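Long-range contacts in histidine kinase (Pseudomonas aeruginosa, PDB 7C1I), which probably relays phosphoryl groups between receiver domains as a histidine-containing phosphotransfer (HPt) protein of a two-component regulatory system: residues A[4-9]-A[102-107]; A[58-63]-A[70-75]; A[76-81]-A[88-93]. All coordinates share one frame; numbering follows the deposited sequence. Where two conformers were deposited one is given.

Contact 1 of 3, residues A[4-9]-A[102-107]; sequences PHLDDR and AIVRIL
The imidazole ring of H5 lies between I103 and P4. The CD1 methyl of I103 sits over one face, 3.8 Å from the ring centroid and 24° off the ring normal. This is a CH-pi contact. It is displaced toward the rim, and CD1 is 3.5 Å from H5 CE1. The second methyl, I103 CG2, reaches the other end of the ring, 3.7 Å from H5 CG. The two side chains cross at about a right angle. P4 CD covers the opposite ring face, also toward the rim. H5 ND1 is also hydrogen-bonded to E100 OE2, which would help to hold the ring's rotation. E100 lies about one turn before I103 on the same helix.

L6 continues the apolar strip. Its CG is anti to the carbonyl carbon (chi1 -72°), and from there the CD1 branch of L6 meets L107 CD1 at 3.8 Å. These side chains slide past each other in opposite directions. L6 CD2 lies 4.2 Å from V104 CG2. No hydrogen bond joins the two segments. D7 then N-caps helix 8-18, where R9 N makes a weak bond to D7 OD1.

The contact pins the N-terminal arm onto helix 90-112. H5 also touches L70 of helix 69-83, and V104 packs on F29 of helix 22-45. I103 and L107 also pack on Q88 of a second subunit.

Contact 2 of 3, residues A[58-63]-A[70-75]; sequences SFKGGS and LLAGYC
F59, K60 and S63 belong to the HPt signature sequence on helix 49-65, and they pack against L71, A72 and C75 of helix 69-83. The histidine just before S58 is probably the phospho-accepting one, as in other HPt domains. The two helix segments run antiparallel, at 165°, and their axes approach to 8.0 Å. Together the helices form a helical hairpin.

The buried centre is a sulfur-aromatic contact. C75 SG lies 4.0 Å from the centroid of the F59 ring, in an oblique position 37° off the normal. It touches the near end of the side chain, 3.5 Å from F59 CG, which is held there anti to the backbone N (chi1 -159°). L71 CD2 meets the far end of the ring, 4.0 Å from F59 CE1, also obliquely. The F59 and L71 side chains cross at about a right angle.

S63 OG packs on the same methyl, 3.4 Å from L71 CD2. The hydroxyl donates to F59 O at 2.8 Å. S63 N bonds to that oxygen too, from the opposite face of its carbonyl plane, so two bonds grip it. S63 CB rests against A72 CB.

K60 takes part through its base. K60 CB and C75 CB are 3.6 Å apart, while the chain leads away and its NZ forms a salt bridge with E79. F59 fills the bundle interior, where it also meets S33, R36 and L37 of helix 22-45 and M97 of helix 90-112.

Contact 3 of 3, residues A[76-81]-A[88-93]; sequences KELEES and QRAPAL
R89 grips a single carboxylate oxygen of E77 with both terminal nitrogens. The shorter bond runs from R89 NH1 to E77 OE2 at 2.9 Å and is fairly straight, at 161°. The other, from R89 NH2 to the same OE2, is 3.3 Å and more bent. E77 OE2 lies in the guanidinium plane, but both donors meet it from the same side, above the carboxylate plane. The two planes are turned 45° apart. The R89 chain is bent at chi3 (66°), which places NE. The pair lies at the margin of the contact, with R89 exposed. A water extends it: it donates to E77 OE1 at 2.8 Å and accepts a weak bond from R89 NH2.

L93 lies beneath this ion pair. Its CD1 covers the centre of one guanidinium face. Its CD2 packs 3.8 Å from E77 CB, and the E77 and L93 side chains cross at about a right angle. L93 CD1 also reaches the backbone of L78, 3.9 Å from L78 N. Deeper in, L78 CD1 touches A90 CB at 3.7 Å.

Further out, S81 OG donates to E77 O at 2.8 Å. S81 N bonds to the same oxygen from the opposite face.

The contact ties the C-terminal part of helix 69-83 to the start of helix 90-112, across the turn that joins them. Below it, L78 packs on L40 of helix 22-45 and A56 of helix 49-65, and A90 packs on L44. On the outer side, P91 meets A102 of a third subunit.

In the fold
The chain starts with the arm 4-9, whose partner segment 102-107 comes almost at the C-terminal end. Contact 1 therefore closes a loop that spans most of the chain, and contacts 2 and 3 are nested inside it. Contact 2 closes the short connection between helices 49-65 and 69-83. Contact 3 follows in series and closes the next one, between helices 69-83 and 90-112. None of the loops cross. Contact 2 touches both others: L70 meets the N-terminal arm, and the salt bridge of K60 with E79 leads to contact 3. Contacts 1 and 3 share helix 90-112, but their centres are about 21 Å apart.

Contact 1 of 3, residues A[4-9]-A[102-107]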
loop_
_atom_site.group_PDB
_atom_site.type_symbol
_atom_site.label_atom_id
_atom_site.label_comp_id
_atom_site.label_asym_id
_atom_site.label_seq_id
_atom_site.Cartn_x
_atom_site.Cartn_y
_atom_site.Cartn_z
ATOM N N PRO A 4 3.595 13.920 16.423
ATOM C CA PRO A 4 2.187 14.110 16.776
ATOM C C PRO A 4 1.360 12.821 16.895
ATOM O O PRO A 4 0.179 12.863 17.192
ATOM C CB PRO A 4 1.641 14.894 15.576
ATOM C CG PRO A 4 2.386 14.308 14.402
ATOM C CD PRO A 4 3.777 14.142 14.978
ATOM N N HIS A 5 1.981 11.646 16.753
ATOM C CA HIS A 5 1.322 10.315 16.657
ATOM C C HIS A 5 0.794 9.893 18.032
ATOM O O HIS A 5 -0.244 9.213 18.151
ATOM C CB HIS A 5 2.328 9.280 16.136
ATOM C CG HIS A 5 2.891 9.686 14.816
ATOM N ND1 HIS A 5 2.158 9.763 13.650
ATOM C CD2 HIS A 5 4.130 10.137 14.525
ATOM C CE1 HIS A 5 2.869 10.342 12.702
ATOM N NE2 HIS A 5 4.092 10.539 13.218
ATOM N N LEU A 6 1.565 10.198 19.082
ATOM C CA LEU A 6 1.164 9.808 20.460
ATOM C C LEU A 6 1.147 11.079 21.317
ATOM O O LEU A 6 2.045 11.931 21.165
ATOM C CB LEU A 6 2.197 8.810 20.992
ATOM C CG LEU A 6 2.164 7.416 20.369
ATOM C CD1 LEU A 6 3.275 6.567 20.967
ATOM C CD2 LEU A 6 0.795 6.818 20.653
ATOM N N ASP A 7 0.095 11.254 22.123
ATOM C CA ASP A 7 0.019 12.414 23.053
ATOM C C ASP A 7 0.646 11.907 24.356
ATOM O O ASP A 7 0.091 11.014 25.027
ATOM C CB ASP A 7 -1.405 12.913 23.312
ATOM C CG ASP A 7 -1.433 14.155 24.186
ATOM O OD1 ASP A 7 -0.568 14.266 25.077
ATOM O OD2 ASP A 7 -2.427 14.900 24.093
ATOM N N ASP A 8 1.930 12.209 24.572
ATOM C CA ASP A 8 2.788 11.503 25.562
ATOM C C ASP A 8 2.248 11.646 26.990
ATOM O O ASP A 8 2.550 10.808 27.864
ATOM C CB ASP A 8 4.207 12.051 25.737
ATOM C CG ASP A 8 4.873 11.377 26.924
ATOM O OD1 ASP A 8 4.875 10.132 26.997
ATOM O OD2 ASP A 8 5.260 12.130 27.841
ATOM N N ARG A 9 1.510 12.746 27.171
ATOM C CA ARG A 9 0.967 13.032 28.526
ATOM C C ARG A 9 -0.262 12.147 28.755
ATOM O O ARG A 9 -0.353 11.722 29.925
ATOM C CB ARG A 9 0.674 14.523 28.722
ATOM C CG ARG A 9 0.005 15.257 27.568
ATOM C CD ARG A 9 0.919 16.265 26.898
ATOM N NE ARG A 9 0.449 16.723 25.597
ATOM C CZ ARG A 9 0.023 17.948 25.311
ATOM N NH1 ARG A 9 -0.381 18.237 24.085
ATOM N NH2 ARG A 9 -0.003 18.893 26.234
ATOM N N ALA A 102 0.686 1.584 12.086
ATOM C CA ALA A 102 2.020 0.942 11.998
ATOM C C ALA A 102 3.001 1.772 12.831
ATOM O O ALA A 102 3.929 1.176 13.414
ATOM C CB ALA A 102 2.477 0.875 10.562
ATOM N N ILE A 103 2.823 3.094 12.862
ATOM C CA ILE A 103 3.731 3.969 13.663
ATOM C C ILE A 103 3.482 3.667 15.144
ATOM O O ILE A 103 4.452 3.526 15.912
ATOM C CB ILE A 103 3.562 5.463 13.333
ATOM C CG1 ILE A 103 3.846 5.738 11.854
ATOM C CG2 ILE A 103 4.353 6.311 14.318
ATOM C CD1 ILE A 103 3.544 7.162 11.455
ATOM N N VAL A 104 2.213 3.780 15.548
ATOM C CA VAL A 104 1.924 3.527 16.992
ATOM C C VAL A 104 2.459 2.139 17.359
ATOM O O VAL A 104 3.056 1.958 18.441
ATOM C CB VAL A 104 0.398 3.581 17.204
ATOM C CG1 VAL A 104 0.129 3.151 18.640
ATOM C CG2 VAL A 104 0.016 5.025 16.921
ATOM N N ARG A 105 2.291 1.100 16.536
ATOM C CA ARG A 105 2.714 -0.304 16.784
ATOM C C ARG A 105 4.219 -0.261 17.078
ATOM O O ARG A 105 4.616 -0.896 18.075
ATOM C CB ARG A 105 2.307 -1.201 15.611
ATOM C CG ARG A 105 2.569 -2.649 16.001
ATOM C CD ARG A 105 2.218 -3.532 14.817
ATOM N NE ARG A 105 2.231 -4.957 15.105
ATOM C CZ ARG A 105 3.257 -5.750 15.389
ATOM N NH1 ARG A 105 4.474 -5.236 15.398
ATOM N NH2 ARG A 105 3.053 -7.016 15.707
ATOM N N ILE A 106 5.035 0.267 16.161
ATOM C CA ILE A 106 6.501 0.077 16.377
ATOM C C ILE A 106 6.886 0.865 17.634
ATOM O O ILE A 106 7.791 0.399 18.355
ATOM C CB ILE A 106 7.296 0.455 15.111
ATOM C CG1 ILE A 106 8.785 0.208 15.372
ATOM C CG2 ILE A 106 7.222 1.934 14.777
ATOM C CD1 ILE A 106 9.206 -1.214 15.640
ATOM N N LEU A 107 6.297 2.036 17.900
ATOM C CA LEU A 107 6.654 2.821 19.112
ATOM C C LEU A 107 6.236 1.965 20.312
ATOM O O LEU A 107 6.967 1.965 21.322
ATOM C CB LEU A 107 5.968 4.188 19.138
ATOM C CG LEU A 107 6.424 5.119 18.015
ATOM C CD1 LEU A 107 5.578 6.384 18.002
ATOM C CD2 LEU A 107 7.892 5.424 18.273
#

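Contact 2 of 3, residues A[58-63]-A[70-75]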
loop_
_atom_site.group_PDB
_atom_site.type_symbol
_atom_site.label_atom_id
_atom_site.label_comp_id
_atom_site.label_asym_id
_atom_site.label_seq_id
_atom_site.Cartn_x
_atom_site.Cartn_y
_atom_site.Cartn_z
ATOM N N SER A 58 -15.556 2.120 17.861
ATOM C CA SER A 58 -14.806 1.459 18.962
ATOM C C SER A 58 -13.336 1.884 18.854
ATOM O O SER A 58 -12.693 2.207 19.874
ATOM C CB SER A 58 -14.997 -0.034 18.956
ATOM O OG SER A 58 -16.380 -0.332 19.077
ATOM N N PHE A 59 -12.851 1.681 17.625
ATOM C CA PHE A 59 -11.397 1.922 17.426
ATOM C C PHE A 59 -11.006 3.344 17.838
ATOM O O PHE A 59 -9.877 3.562 18.328
ATOM C CB PHE A 59 -10.998 1.697 15.965
ATOM C CG PHE A 59 -9.556 1.421 15.624
ATOM C CD1 PHE A 59 -8.577 1.254 16.588
ATOM C CD2 PHE A 59 -9.260 1.222 14.285
ATOM C CE1 PHE A 59 -7.289 0.976 16.158
ATOM C CE2 PHE A 59 -7.969 0.938 13.870
ATOM C CZ PHE A 59 -6.994 0.781 14.828
ATOM N N LYS A 60 -11.872 4.342 17.636
ATOM C CA LYS A 60 -11.674 5.773 17.987
ATOM C C LYS A 60 -11.467 5.804 19.506
ATOM O O LYS A 60 -10.466 6.439 19.893
ATOM C CB LYS A 60 -12.890 6.589 17.535
ATOM C CG LYS A 60 -12.828 8.068 17.891
ATOM C CD LYS A 60 -14.088 8.845 17.569
ATOM C CE LYS A 60 -15.222 8.405 18.472
ATOM N NZ LYS A 60 -16.469 9.158 18.199
ATOM N N GLY A 61 -12.392 5.131 20.197
ATOM C CA GLY A 61 -12.202 5.112 21.661
ATOM C C GLY A 61 -10.900 4.463 22.098
ATOM O O GLY A 61 -10.213 4.991 22.998
ATOM N N GLY A 62 -10.625 3.242 21.629
ATOM C CA GLY A 62 -9.422 2.509 22.065
ATOM C C GLY A 62 -8.190 3.328 21.721
ATOM O O GLY A 62 -7.249 3.472 22.530
ATOM N N SER A 63 -8.151 3.959 20.543
ATOM C CA SER A 63 -7.020 4.813 20.093
ATOM C C SER A 63 -6.873 5.987 21.068
ATOM O O SER A 63 -5.756 6.314 21.522
ATOM C CB SER A 63 -7.172 5.255 18.658
ATOM O OG SER A 63 -7.117 4.058 17.899
ATOM N N LEU A 70 -3.956 10.820 16.340
ATOM C CA LEU A 70 -4.119 11.001 14.872
ATOM C C LEU A 70 -4.922 9.793 14.382
ATOM O O LEU A 70 -5.832 9.949 13.545
ATOM C CB LEU A 70 -2.789 11.115 14.121
ATOM C CG LEU A 70 -1.970 12.342 14.517
ATOM C CD1 LEU A 70 -0.819 12.462 13.529
ATOM C CD2 LEU A 70 -2.775 13.631 14.460
ATOM N N LEU A 71 -4.613 8.591 14.879
ATOM C CA LEU A 71 -5.342 7.337 14.552
ATOM C C LEU A 71 -6.809 7.543 14.943
ATOM O O LEU A 71 -7.699 7.202 14.144
ATOM C CB LEU A 71 -4.633 6.168 15.242
ATOM C CG LEU A 71 -5.296 4.813 15.007
ATOM C CD1 LEU A 71 -5.418 4.457 13.531
ATOM C CD2 LEU A 71 -4.483 3.755 15.731
ATOM N N ALA A 72 -7.022 8.100 16.139
ATOM C CA ALA A 72 -8.429 8.261 16.580
ATOM C C ALA A 72 -9.163 9.234 15.649
ATOM O O ALA A 72 -10.354 8.963 15.390
ATOM C CB ALA A 72 -8.394 8.787 17.994
ATOM N N GLY A 73 -8.470 10.225 15.082
ATOM C CA GLY A 73 -9.032 11.226 14.153
ATOM C C GLY A 73 -9.503 10.552 12.876
ATOM O O GLY A 73 -10.640 10.735 12.398
ATOM N N TYR A 74 -8.697 9.616 12.367
ATOM C CA TYR A 74 -9.116 8.909 11.127
ATOM C C TYR A 74 -10.324 8.033 11.474
ATOM O O TYR A 74 -11.234 7.829 10.647
ATOM C CB TYR A 74 -8.021 7.989 10.578
ATOM C CG TYR A 74 -6.791 8.766 10.184
ATOM C CD1 TYR A 74 -6.858 9.806 9.272
ATOM C CD2 TYR A 74 -5.526 8.330 10.545
ATOM C CE1 TYR A 74 -5.744 10.582 8.998
ATOM C CE2 TYR A 74 -4.388 9.023 10.170
ATOM C CZ TYR A 74 -4.484 10.123 9.337
ATOM O OH TYR A 74 -3.391 10.866 8.995
ATOM N N CYS A 75 -10.289 7.356 12.625
ATOM C CA CYS A 75 -11.437 6.495 13.017
ATOM C C CYS A 75 -12.692 7.374 13.074
ATOM O O CYS A 75 -13.759 6.895 12.643
ATOM C CB CYS A 75 -11.211 5.922 14.410
ATOM S SG CYS A 75 -9.899 4.673 14.465
#

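Contact 3 of 3, residues A[76-81]-A[88-93]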
loop_
_atom_site.group_PDB
_atom_site.type_symbol
_atom_site.label_atom_id
_atom_site.label_comp_id
_atom_site.label_asym_id
_atom_site.label_seq_id
_atom_site.Cartn_x
_atom_site.Cartn_y
_atom_site.Cartn_z
ATOM N N LYS A 76 -12.590 8.586 13.630
ATOM C CA LYS A 76 -13.771 9.486 13.730
ATOM C C LYS A 76 -14.309 9.848 12.341
ATOM O O LYS A 76 -15.531 9.796 12.094
ATOM C CB LYS A 76 -13.333 10.733 14.506
ATOM C CG LYS A 76 -14.419 11.792 14.638
ATOM C CD LYS A 76 -13.882 13.020 15.343
ATOM C CE LYS A 76 -14.877 14.143 15.549
ATOM N NZ LYS A 76 -14.923 15.038 14.369
ATOM N N GLU A 77 -13.378 10.090 11.414
ATOM C CA GLU A 77 -13.819 10.421 10.033
ATOM C C GLU A 77 -14.572 9.249 9.396
ATOM O O GLU A 77 -15.598 9.427 8.709
ATOM C CB GLU A 77 -12.598 10.762 9.176
ATOM C CG GLU A 77 -11.934 12.090 9.488
ATOM C CD GLU A 77 -10.865 12.351 8.441
ATOM O OE1 GLU A 77 -9.688 12.033 8.705
ATOM O OE2 GLU A 77 -11.210 12.992 7.426
ATOM N N LEU A 78 -14.089 8.025 9.630
ATOM C CA LEU A 78 -14.749 6.805 9.096
ATOM C C LEU A 78 -16.129 6.682 9.750
ATOM O O LEU A 78 -17.105 6.279 9.087
ATOM C CB LEU A 78 -13.854 5.570 9.244
ATOM C CG LEU A 78 -14.487 4.300 8.681
ATOM C CD1 LEU A 78 -14.818 4.508 7.211
ATOM C CD2 LEU A 78 -13.467 3.191 8.888
ATOM N N GLU A 79 -16.184 6.785 11.082
ATOM C CA GLU A 79 -17.468 6.602 11.811
ATOM C C GLU A 79 -18.510 7.568 11.236
ATOM O O GLU A 79 -19.620 7.118 10.890
ATOM C CB GLU A 79 -17.208 6.985 13.270
ATOM C CG GLU A 79 -18.494 6.810 14.059
ATOM C CD GLU A 79 -18.368 7.443 15.435
ATOM O OE1 GLU A 79 -19.414 7.384 16.111
ATOM O OE2 GLU A 79 -17.300 7.964 15.809
ATOM N N GLU A 80 -18.106 8.829 11.065
ATOM C CA GLU A 80 -19.063 9.902 10.677
ATOM C C GLU A 80 -19.467 9.669 9.217
ATOM O O GLU A 80 -20.657 9.867 8.901
ATOM C CB GLU A 80 -18.429 11.283 10.843
ATOM C CG GLU A 80 -18.287 11.601 12.321
ATOM C CD GLU A 80 -17.670 12.959 12.609
ATOM O OE1 GLU A 80 -17.229 13.670 11.685
ATOM O OE2 GLU A 80 -17.624 13.284 13.812
ATOM N N SER A 81 -18.503 9.386 8.335
ATOM C CA SER A 81 -18.901 9.205 6.913
ATOM C C SER A 81 -19.759 7.943 6.771
ATOM O O SER A 81 -20.803 7.954 6.084
ATOM C CB SER A 81 -17.692 9.251 6.015
ATOM O OG SER A 81 -16.729 8.282 6.398
ATOM N N GLN A 88 -17.326 6.357 -0.099
ATOM C CA GLN A 88 -16.284 6.623 -1.128
ATOM C C GLN A 88 -14.918 6.883 -0.483
ATOM O O GLN A 88 -13.860 6.814 -1.139
ATOM C CB GLN A 88 -16.645 7.816 -2.016
ATOM C CG GLN A 88 -17.074 9.049 -1.233
ATOM C CD GLN A 88 -18.529 9.124 -0.841
ATOM O OE1 GLN A 88 -19.312 8.182 -0.956
ATOM N NE2 GLN A 88 -18.878 10.301 -0.348
ATOM N N ARG A 89 -14.921 7.374 0.760
ATOM C CA ARG A 89 -13.620 7.663 1.423
ATOM C C ARG A 89 -13.240 6.449 2.277
ATOM O O ARG A 89 -12.102 6.455 2.792
ATOM C CB ARG A 89 -13.616 8.910 2.311
ATOM C CG ARG A 89 -13.798 10.197 1.519
ATOM C CD ARG A 89 -13.656 11.361 2.481
ATOM N NE ARG A 89 -12.291 11.425 2.983
ATOM C CZ ARG A 89 -11.893 11.768 4.203
ATOM N NH1 ARG A 89 -12.726 12.166 5.150
ATOM N NH2 ARG A 89 -10.596 11.727 4.455
ATOM N N ALA A 90 -14.015 5.374 2.439
ATOM C CA ALA A 90 -13.728 4.270 3.384
ATOM C C ALA A 90 -12.398 3.597 3.055
ATOM O O ALA A 90 -11.569 3.383 3.938
ATOM C CB ALA A 90 -14.841 3.293 3.676
ATOM N N PRO A 91 -12.159 3.211 1.781
ATOM C CA PRO A 91 -10.905 2.530 1.454
ATOM C C PRO A 91 -9.671 3.336 1.884
ATOM O O PRO A 91 -8.749 2.798 2.483
ATOM C CB PRO A 91 -10.968 2.355 -0.070
ATOM C CG PRO A 91 -12.444 2.177 -0.330
ATOM C CD PRO A 91 -13.025 3.234 0.587
ATOM N N ALA A 92 -9.666 4.628 1.542
ATOM C CA ALA A 92 -8.528 5.537 1.811
ATOM C C ALA A 92 -8.389 5.726 3.325
ATOM O O ALA A 92 -7.252 5.832 3.828
ATOM C CB ALA A 92 -8.617 6.840 1.057
ATOM N N LEU A 93 -9.525 5.907 4.005
ATOM C CA LEU A 93 -9.390 6.128 5.470
ATOM C C LEU A 93 -8.816 4.873 6.134
ATOM O O LEU A 93 -8.017 4.961 7.095
ATOM C CB LEU A 93 -10.775 6.455 6.035
ATOM C CG LEU A 93 -11.157 7.920 5.837
ATOM C CD1 LEU A 93 -12.655 8.101 6.029
ATOM C CD2 LEU A 93 -10.382 8.895 6.709
HETATM O O HOH W 1 -8.150 11.914 6.394
#